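Local coordinates for protein ABC-type amino acid transport system, permease component (Caldanaerobacter subterraneus subsp. tengcongensis MB4, PDB 4YMU) that probably serves as the membrane-spanning permease part of an ABC-type amino acid transporter, and binds arginine between its helices, at residues L19-T22 with L23-T26; A96-S99 with S100-A104; G150-F153 with I154-K158. All coordinates share one frame; numbering follows the deposited sequence.

Contact 1: L19-T22 with L23-T26; sequences LIMT and LKLT
Thr22 and Thr26 lie side by side one turn apart on helix 12-44, most of which is predicted to cross the membrane, joined by the i to i-4 hydroxyl-to-carbonyl bond common for threonines in helices. Thr26 OG1 donates to Thr22 O at 2.7 Å from well above the carbonyl plane, while Thr26 N reaches the same oxygen at 3.0 Å from the opposite face. Two bonds therefore grip this one carbonyl. The hydroxyl gets there because chi1 of -44° sets OG1 beside the backbone N, turned back along the helix, and leaves the methyl CG2 to pack on Met156 of helix 129-160. With a valine in its place, Thr22 O would probably be left with its amide partner alone, and Ser160 OG would lose the weak hydrogen bond it shares with this hydroxyl. Thr22 sends its own OG1 elsewhere, to Leu171 N.

On another side of the helix Leu19 crosses Leu23, one delta methyl against the other, CD1 to CD1 at 3.6 Å; both residues also rest on Met199 of helix 186-214. Met21 and Lys24 run outward in the same direction. Lys24 is fully extended and makes a cation-pi contact with Phe88, whereas Met21 bends at chi2 (72°), which swings its terminal methyl alongside the lysine: Met21 CE lies 3.7 Å from Lys24 CD and 3.4 Å from Lys24 NZ.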
loop_
_atom_site.group_PDB
_atom_site.type_symbol
_atom_site.label_atom_id
_atom_site.label_comp_id
_atom_site.label_asym_id
_atom_site.label_seq_id
_atom_site.Cartn_x
_atom_site.Cartn_y
_atom_site.Cartn_z
ATOM N N LEU C 19 -23.273 -20.199 -23.725
ATOM C CA LEU C 19 -21.923 -19.682 -23.501
ATOM C C LEU C 19 -21.532 -18.565 -24.467
ATOM O O LEU C 19 -21.182 -17.466 -24.036
ATOM C CB LEU C 19 -20.900 -20.814 -23.613
ATOM C CG LEU C 19 -19.430 -20.378 -23.602
ATOM C CD1 LEU C 19 -19.115 -19.523 -22.388
ATOM C CD2 LEU C 19 -18.513 -21.596 -23.635
ATOM N N ILE C 20 -21.610 -18.847 -25.764
ATOM C CA ILE C 20 -21.283 -17.869 -26.789
ATOM C C ILE C 20 -22.078 -16.585 -26.594
ATOM O O ILE C 20 -21.590 -15.488 -26.853
ATOM C CB ILE C 20 -21.527 -18.442 -28.188
ATOM C CG1 ILE C 20 -20.544 -19.572 -28.472
ATOM C CG2 ILE C 20 -21.432 -17.358 -29.253
ATOM C CD1 ILE C 20 -20.525 -19.994 -29.923
ATOM N N MET C 21 -23.303 -16.726 -26.112
ATOM C CA MET C 21 -24.180 -15.581 -25.919
ATOM C C MET C 21 -23.751 -14.800 -24.673
ATOM O O MET C 21 -23.809 -13.572 -24.649
ATOM C CB MET C 21 -25.640 -16.032 -25.820
ATOM C CG MET C 21 -26.627 -15.150 -26.566
ATOM S SD MET C 21 -26.549 -15.306 -28.369
ATOM C CE MET C 21 -27.348 -13.793 -28.900
ATOM N N THR C 22 -23.330 -15.509 -23.630
ATOM C CA THR C 22 -22.810 -14.822 -22.454
ATOM C C THR C 22 -21.589 -13.997 -22.859
ATOM O O THR C 22 -21.479 -12.830 -22.490
ATOM C CB THR C 22 -22.454 -15.785 -21.317
ATOM O OG1 THR C 22 -23.656 -16.288 -20.716
ATOM C CG2 THR C 22 -21.629 -15.061 -20.251
ATOM N N LEU C 23 -20.709 -14.599 -23.659
ATOM C CA LEU C 23 -19.529 -13.919 -24.209
ATOM C C LEU C 23 -19.910 -12.664 -24.992
ATOM O O LEU C 23 -19.409 -11.570 -24.712
ATOM C CB LEU C 23 -18.753 -14.863 -25.131
ATOM C CG LEU C 23 -17.576 -15.658 -24.568
ATOM C CD1 LEU C 23 -17.902 -16.213 -23.201
ATOM C CD2 LEU C 23 -17.216 -16.788 -25.517
ATOM N N LYS C 24 -20.775 -12.843 -25.988
ATOM C CA LYS C 24 -21.241 -11.758 -26.852
ATOM C C LYS C 24 -21.826 -10.586 -26.059
ATOM O O LYS C 24 -21.497 -9.423 -26.301
ATOM C CB LYS C 24 -22.286 -12.305 -27.835
ATOM C CG LYS C 24 -23.003 -11.250 -28.662
ATOM C CD LYS C 24 -24.197 -11.847 -29.412
ATOM C CE LYS C 24 -24.921 -10.803 -30.267
ATOM N NZ LYS C 24 -26.192 -11.310 -30.895
ATOM N N LEU C 25 -22.687 -10.912 -25.102
ATOM C CA LEU C 25 -23.296 -9.927 -24.217
ATOM C C LEU C 25 -22.248 -9.120 -23.429
ATOM O O LEU C 25 -22.232 -7.885 -23.478
ATOM C CB LEU C 25 -24.236 -10.637 -23.239
ATOM C CG LEU C 25 -25.501 -9.938 -22.729
ATOM C CD1 LEU C 25 -25.641 -10.169 -21.235
ATOM C CD2 LEU C 25 -25.558 -8.450 -23.058
ATOM N N THR C 26 -21.383 -9.834 -22.711
ATOM C CA THR C 26 -20.445 -9.221 -21.776
ATOM C C THR C 26 -19.394 -8.372 -22.482
ATOM O O THR C 26 -19.114 -7.250 -22.070
ATOM C CB THR C 26 -19.740 -10.287 -20.916
ATOM O OG1 THR C 26 -20.698 -11.251 -20.462
ATOM C CG2 THR C 26 -19.071 -9.653 -19.706
#

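Contact 2: A96-S99 with S100-A104; sequences AINS and SAYVA. With ARG (arginine), chain I.
Tyr102 N to Asn98 O and Val103 N to Ser99 O are ordinary i to i-4 bonds of helix 87-112, but at Ser100 the amide is shared, weakly, between Ala96 O and Ile97 O. The Ser100 side chain adds to this. Its OG stands between the backbone N and the carbonyl carbon (chi1 81°) and donates to Ile97 O, in the carbonyl plane and on a lone pair, at a short 2.5 Å. Ala101 N takes the same oxygen at 3.1 Å, nearly in line with the carbonyl. Ser100 OG is also bonded to Tyr58 OH of helix 49-63.

Asn98, Ser99 and Tyr102 of helix 87-112 form one wall of the arginine pocket, in the inner-membrane-component fold of the binding-protein-dependent permeases. Asn98 CG leaves anti to the backbone N (chi1 -176°), which carries the amide out beside the tyrosine, their planes 51° apart and Asn98 ND2 3.5 Å from Tyr102 CE2. The amide oxygen takes two donors of the ligand: Asn98 OD1 accepts from arginine NE at 2.8 Å and from arginine NH1 at 3.0 Å. The guanidinium lies over one face of the Tyr102 ring, shifted toward the rim, with arginine NE 3.3 Å from Tyr102 CE2. Asn98 O sits at the ring edge, 3.1 Å from Tyr102 CD2. Ser99 points its hydroxyl at Glu152 of helix 129-160, and Ser99 OG also brushes Val103 CG2 at 3.8 Å.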
loop_
_atom_site.group_PDB
_atom_site.type_symbol
_atom_site.label_atom_id
_atom_site.label_comp_id
_atom_site.label_asym_id
_atom_site.label_seq_id
_atom_site.Cartn_x
_atom_site.Cartn_y
_atom_site.Cartn_z
ATOM N N ALA C 96 -23.755 -2.139 -19.842
ATOM C CA ALA C 96 -22.828 -1.102 -20.279
ATOM C C ALA C 96 -22.898 0.132 -19.386
ATOM O O ALA C 96 -21.885 0.785 -19.152
ATOM C CB ALA C 96 -23.055 -0.727 -21.731
ATOM N N ILE C 97 -24.091 0.476 -18.915
ATOM C CA ILE C 97 -24.225 1.641 -18.037
ATOM C C ILE C 97 -23.583 1.358 -16.670
ATOM O O ILE C 97 -22.730 2.137 -16.178
ATOM C CB ILE C 97 -25.704 2.078 -17.908
ATOM C CG1 ILE C 97 -26.124 2.930 -19.116
ATOM C CG2 ILE C 97 -25.950 2.842 -16.632
ATOM C CD1 ILE C 97 -27.651 2.941 -19.349
ATOM N N ASN C 98 -23.979 0.236 -16.072
ATOM C CA ASN C 98 -23.423 -0.191 -14.788
ATOM C C ASN C 98 -21.877 -0.187 -14.837
ATOM O O ASN C 98 -21.178 0.478 -14.028
ATOM C CB ASN C 98 -23.982 -1.580 -14.460
ATOM C CG ASN C 98 -23.557 -2.090 -13.095
ATOM O OD1 ASN C 98 -22.684 -2.951 -12.992
ATOM N ND2 ASN C 98 -24.175 -1.568 -12.040
ATOM N N SER C 99 -21.366 -0.882 -15.848
ATOM C CA SER C 99 -19.950 -0.969 -16.095
ATOM C C SER C 99 -19.363 0.409 -16.320
ATOM O O SER C 99 -18.229 0.644 -15.953
ATOM C CB SER C 99 -19.646 -1.859 -17.298
ATOM O OG SER C 99 -18.240 -1.991 -17.468
ATOM N N SER C 100 -20.117 1.318 -16.930
ATOM C CA SER C 100 -19.563 2.642 -17.204
ATOM C C SER C 100 -19.235 3.320 -15.883
ATOM O O SER C 100 -18.172 3.937 -15.732
ATOM C CB SER C 100 -20.525 3.516 -18.009
ATOM O OG SER C 100 -21.503 4.097 -17.166
ATOM N N ALA C 101 -20.139 3.200 -14.916
ATOM C CA ALA C 101 -19.856 3.803 -13.620
ATOM C C ALA C 101 -18.596 3.186 -12.981
ATOM O O ALA C 101 -17.639 3.907 -12.568
ATOM C CB ALA C 101 -21.042 3.673 -12.700
ATOM N N TYR C 102 -18.584 1.856 -12.895
ATOM C CA TYR C 102 -17.441 1.209 -12.239
ATOM C C TYR C 102 -16.110 1.515 -12.951
ATOM O O TYR C 102 -15.080 1.714 -12.302
ATOM C CB TYR C 102 -17.677 -0.293 -12.071
ATOM C CG TYR C 102 -18.736 -0.601 -11.032
ATOM C CD1 TYR C 102 -18.398 -0.780 -9.696
ATOM C CD2 TYR C 102 -20.085 -0.696 -11.388
ATOM C CE1 TYR C 102 -19.369 -1.059 -8.740
ATOM C CE2 TYR C 102 -21.064 -0.975 -10.443
ATOM C CZ TYR C 102 -20.708 -1.157 -9.121
ATOM O OH TYR C 102 -21.678 -1.432 -8.173
ATOM N N VAL C 103 -16.153 1.581 -14.279
ATOM C CA VAL C 103 -14.984 1.895 -15.092
ATOM C C VAL C 103 -14.491 3.330 -14.883
ATOM O O VAL C 103 -13.279 3.578 -14.801
ATOM C CB VAL C 103 -15.235 1.600 -16.577
ATOM C CG1 VAL C 103 -14.237 2.341 -17.470
ATOM C CG2 VAL C 103 -15.173 0.098 -16.815
ATOM N N ALA C 104 -15.430 4.265 -14.786
ATOM C CA ALA C 104 -15.086 5.641 -14.454
ATOM C C ALA C 104 -14.272 5.689 -13.149
ATOM O O ALA C 104 -13.204 6.351 -13.070
ATOM C CB ALA C 104 -16.350 6.482 -14.328
HETATM N N ARG I . -24.106 -7.260 -8.345
HETATM C CA ARG I . -23.734 -5.999 -7.702
HETATM C C ARG I . -24.749 -4.900 -7.966
HETATM O O ARG I . -24.671 -3.820 -7.367
HETATM C CB ARG I . -22.370 -5.516 -8.187
HETATM C CG ARG I . -22.338 -5.031 -9.612
HETATM C CD ARG I . -20.898 -4.794 -10.037
HETATM N NE ARG I . -20.797 -4.124 -11.326
HETATM C CZ ARG I . -19.668 -3.988 -12.009
HETATM N NH1 ARG I . -19.673 -3.360 -13.179
HETATM N NH2 ARG I . -18.536 -4.488 -11.526
HETATM O OXT ARG I . -25.641 -5.067 -8.798
#

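Contact 3: G150-F153 with I154-K158. With ARG (arginine), chain I; ARG (arginine), chain J.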
loop_
_atom_site.group_PDB
_atom_site.type_symbol
_atom_site.label_atom_id
_atom_site.label_comp_id
_atom_site.label_asym_id
_atom_site.label_seq_id
_atom_site.Cartn_x
_atom_site.Cartn_y
_atom_site.Cartn_z
ATOM N N GLY C 150 -9.414 -5.504 -17.145
ATOM C CA GLY C 150 -9.432 -6.937 -17.376
ATOM C C GLY C 150 -10.204 -7.649 -16.285
ATOM O O GLY C 150 -10.900 -8.631 -16.530
ATOM N N ASN C 151 -10.078 -7.136 -15.069
ATOM C CA ASN C 151 -10.785 -7.684 -13.931
ATOM C C ASN C 151 -12.266 -7.330 -13.953
ATOM O O ASN C 151 -13.101 -8.079 -13.450
ATOM C CB ASN C 151 -10.148 -7.164 -12.656
ATOM C CG ASN C 151 -10.957 -7.481 -11.429
ATOM O OD1 ASN C 151 -11.679 -6.627 -10.920
ATOM N ND2 ASN C 151 -10.830 -8.705 -10.931
ATOM N N GLU C 152 -12.590 -6.173 -14.520
ATOM C CA GLU C 152 -13.972 -5.745 -14.620
ATOM C C GLU C 152 -14.736 -6.718 -15.505
ATOM O O GLU C 152 -15.804 -7.194 -15.134
ATOM C CB GLU C 152 -14.051 -4.309 -15.144
ATOM C CG GLU C 152 -15.412 -3.885 -15.700
ATOM C CD GLU C 152 -16.474 -3.618 -14.632
ATOM O OE1 GLU C 152 -16.281 -3.980 -13.448
ATOM O OE2 GLU C 152 -17.513 -3.018 -14.993
ATOM N N PHE C 153 -14.145 -7.031 -16.654
ATOM C CA PHE C 153 -14.690 -7.992 -17.596
ATOM C C PHE C 153 -15.002 -9.319 -16.917
ATOM O O PHE C 153 -16.086 -9.863 -17.085
ATOM C CB PHE C 153 -13.688 -8.221 -18.726
ATOM C CG PHE C 153 -14.096 -9.292 -19.702
ATOM C CD1 PHE C 153 -13.724 -10.615 -19.501
ATOM C CD2 PHE C 153 -14.857 -8.975 -20.820
ATOM C CE1 PHE C 153 -14.098 -11.603 -20.400
ATOM C CE2 PHE C 153 -15.229 -9.953 -21.724
ATOM C CZ PHE C 153 -14.849 -11.272 -21.513
ATOM N N ILE C 154 -14.050 -9.843 -16.154
ATOM C CA ILE C 154 -14.254 -11.133 -15.500
ATOM C C ILE C 154 -15.467 -11.074 -14.578
ATOM O O ILE C 154 -16.288 -11.991 -14.564
ATOM C CB ILE C 154 -13.004 -11.579 -14.704
ATOM C CG1 ILE C 154 -11.828 -11.844 -15.652
ATOM C CG2 ILE C 154 -13.302 -12.811 -13.855
ATOM C CD1 ILE C 154 -10.565 -12.285 -14.950
ATOM N N VAL C 155 -15.593 -9.976 -13.841
ATOM C CA VAL C 155 -16.705 -9.791 -12.918
ATOM C C VAL C 155 -18.032 -9.698 -13.687
ATOM O O VAL C 155 -19.058 -10.253 -13.263
ATOM C CB VAL C 155 -16.513 -8.517 -12.084
ATOM C CG1 VAL C 155 -17.767 -8.199 -11.291
ATOM C CG2 VAL C 155 -15.341 -8.688 -11.149
ATOM N N MET C 156 -17.996 -9.008 -14.823
ATOM C CA MET C 156 -19.179 -8.792 -15.626
ATOM C C MET C 156 -19.715 -10.068 -16.268
ATOM O O MET C 156 -20.889 -10.127 -16.593
ATOM C CB MET C 156 -18.902 -7.734 -16.690
ATOM C CG MET C 156 -18.873 -6.325 -16.143
ATOM S SD MET C 156 -20.490 -5.797 -15.528
ATOM C CE MET C 156 -21.188 -5.199 -17.062
ATOM N N LEU C 157 -18.859 -11.070 -16.461
ATOM C CA LEU C 157 -19.296 -12.376 -16.961
ATOM C C LEU C 157 -20.295 -12.953 -15.982
ATOM O O LEU C 157 -21.397 -13.359 -16.359
ATOM C CB LEU C 157 -18.118 -13.339 -17.107
ATOM C CG LEU C 157 -17.250 -13.140 -18.351
ATOM C CD1 LEU C 157 -16.184 -14.217 -18.437
ATOM C CD2 LEU C 157 -18.108 -13.137 -19.613
ATOM N N LYS C 158 -19.906 -12.995 -14.720
ATOM C CA LYS C 158 -20.820 -13.445 -13.696
ATOM C C LYS C 158 -22.044 -12.528 -13.677
ATOM O O LYS C 158 -23.184 -12.997 -13.637
ATOM C CB LYS C 158 -20.125 -13.472 -12.334
ATOM C CG LYS C 158 -18.986 -14.471 -12.264
ATOM C CD LYS C 158 -18.497 -14.685 -10.831
ATOM C CE LYS C 158 -17.828 -13.429 -10.272
ATOM N NZ LYS C 158 -17.609 -13.523 -8.791
HETATM N N ARG I . -24.106 -7.260 -8.345
HETATM C CA ARG I . -23.734 -5.999 -7.702
HETATM C C ARG I . -24.749 -4.900 -7.966
HETATM O O ARG I . -24.671 -3.820 -7.367
HETATM C CB ARG I . -22.370 -5.516 -8.187
HETATM C CG ARG I . -22.338 -5.031 -9.612
HETATM C CD ARG I . -20.898 -4.794 -10.037
HETATM N NE ARG I . -20.797 -4.124 -11.326
HETATM C CZ ARG I . -19.668 -3.988 -12.009
HETATM N NH1 ARG I . -19.673 -3.360 -13.179
HETATM N NH2 ARG I . -18.536 -4.488 -11.526
HETATM O OXT ARG I . -25.641 -5.067 -8.798
HETATM N N ARG J . -23.055 -10.523 -8.378
HETATM C CA ARG J . -21.733 -11.142 -8.438
HETATM C C ARG J . -21.835 -12.655 -8.569
HETATM O O ARG J . -20.849 -13.309 -8.932
HETATM C CB ARG J . -20.908 -10.790 -7.192
HETATM C CG ARG J . -21.390 -11.448 -5.909
HETATM C CD ARG J . -20.667 -10.877 -4.717
HETATM N NE ARG J . -20.932 -11.626 -3.490
HETATM C CZ ARG J . -20.558 -11.224 -2.277
HETATM N NH1 ARG J . -19.905 -10.077 -2.134
HETATM N NH2 ARG J . -20.831 -11.964 -1.214
HETATM O OXT ARG J . -22.886 -13.253 -8.297
#
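Glu152 and Met156, one turn apart on helix 129-160, cross at the side chains and meet the same bound arginine, the ligand of chain I. Glu152 is the one to follow. Its CB leaves the backbone pointing away from the next turn. CG, anti to the backbone N (chi1 162°), packs against Val103 of helix 87-112. The bend at chi2 (75°) then brings Glu152 CD back toward the ligand, 3.5 Å from arginine NH1. At the tip the carboxylate divides its work: Glu152 OE1 accepts from arginine NH2 at 3.0 Å, and Glu152 OE2 accepts from arginine NH1 at 2.8 Å, a two-pronged carboxylate-guanidinium pairing. A further bond to OE2 from the helix 87-112 serine probably helps hold the carboxylate's rotation. Glu152 OE2 lies 3.8 Å from Met156 CG.

Met156 is bent at both chi2 and chi3, a folded shape that places its sulfur by the guanidinium, Met156 SD to arginine NH1 at 3.5 Å. Val155 CG1 touches the other terminal nitrogen, arginine NH2, at 3.8 Å.

Phe153 and Leu157 belong to the side of the helix facing 12-44 and 186-214. They cross with Phe153 CE1 3.9 Å from Leu157 CD1, and the ring makes an edge-to-face contact with Phe203. Lys158 looks across to the second subunit, bonding Arg63 O there and, weakly, the carboxylate of the second arginine, chain J.

Buried and hydrogen-bonded to the guanidinium through both carboxylate oxygens, Glu152 is probably ionised, so that its charge would balance that of the ligand side chain; a pocket matched in this way is consistent with recognition of a cationic amino acid.

Along the chain the three contacts follow in order on three long helices, 12-44, 87-112 and 129-160, which pack together in the permease core, so that contacts 2 and 3 build the arginine site and contact 1 backs it from helix 12-44. Contacts 2 and 3 have centres about 12 Å apart, share the arginine of chain I and touch through a probable serine-glutamate hydrogen bond. The centres of contacts 1 and 3 are likewise about 12 Å apart, and these two touch by packing. Contacts 1 and 2 do not touch, with centres about 18 Å apart. Helix 129-160 joins the other two: Met156 both lines the pocket and packs on helix 12-44.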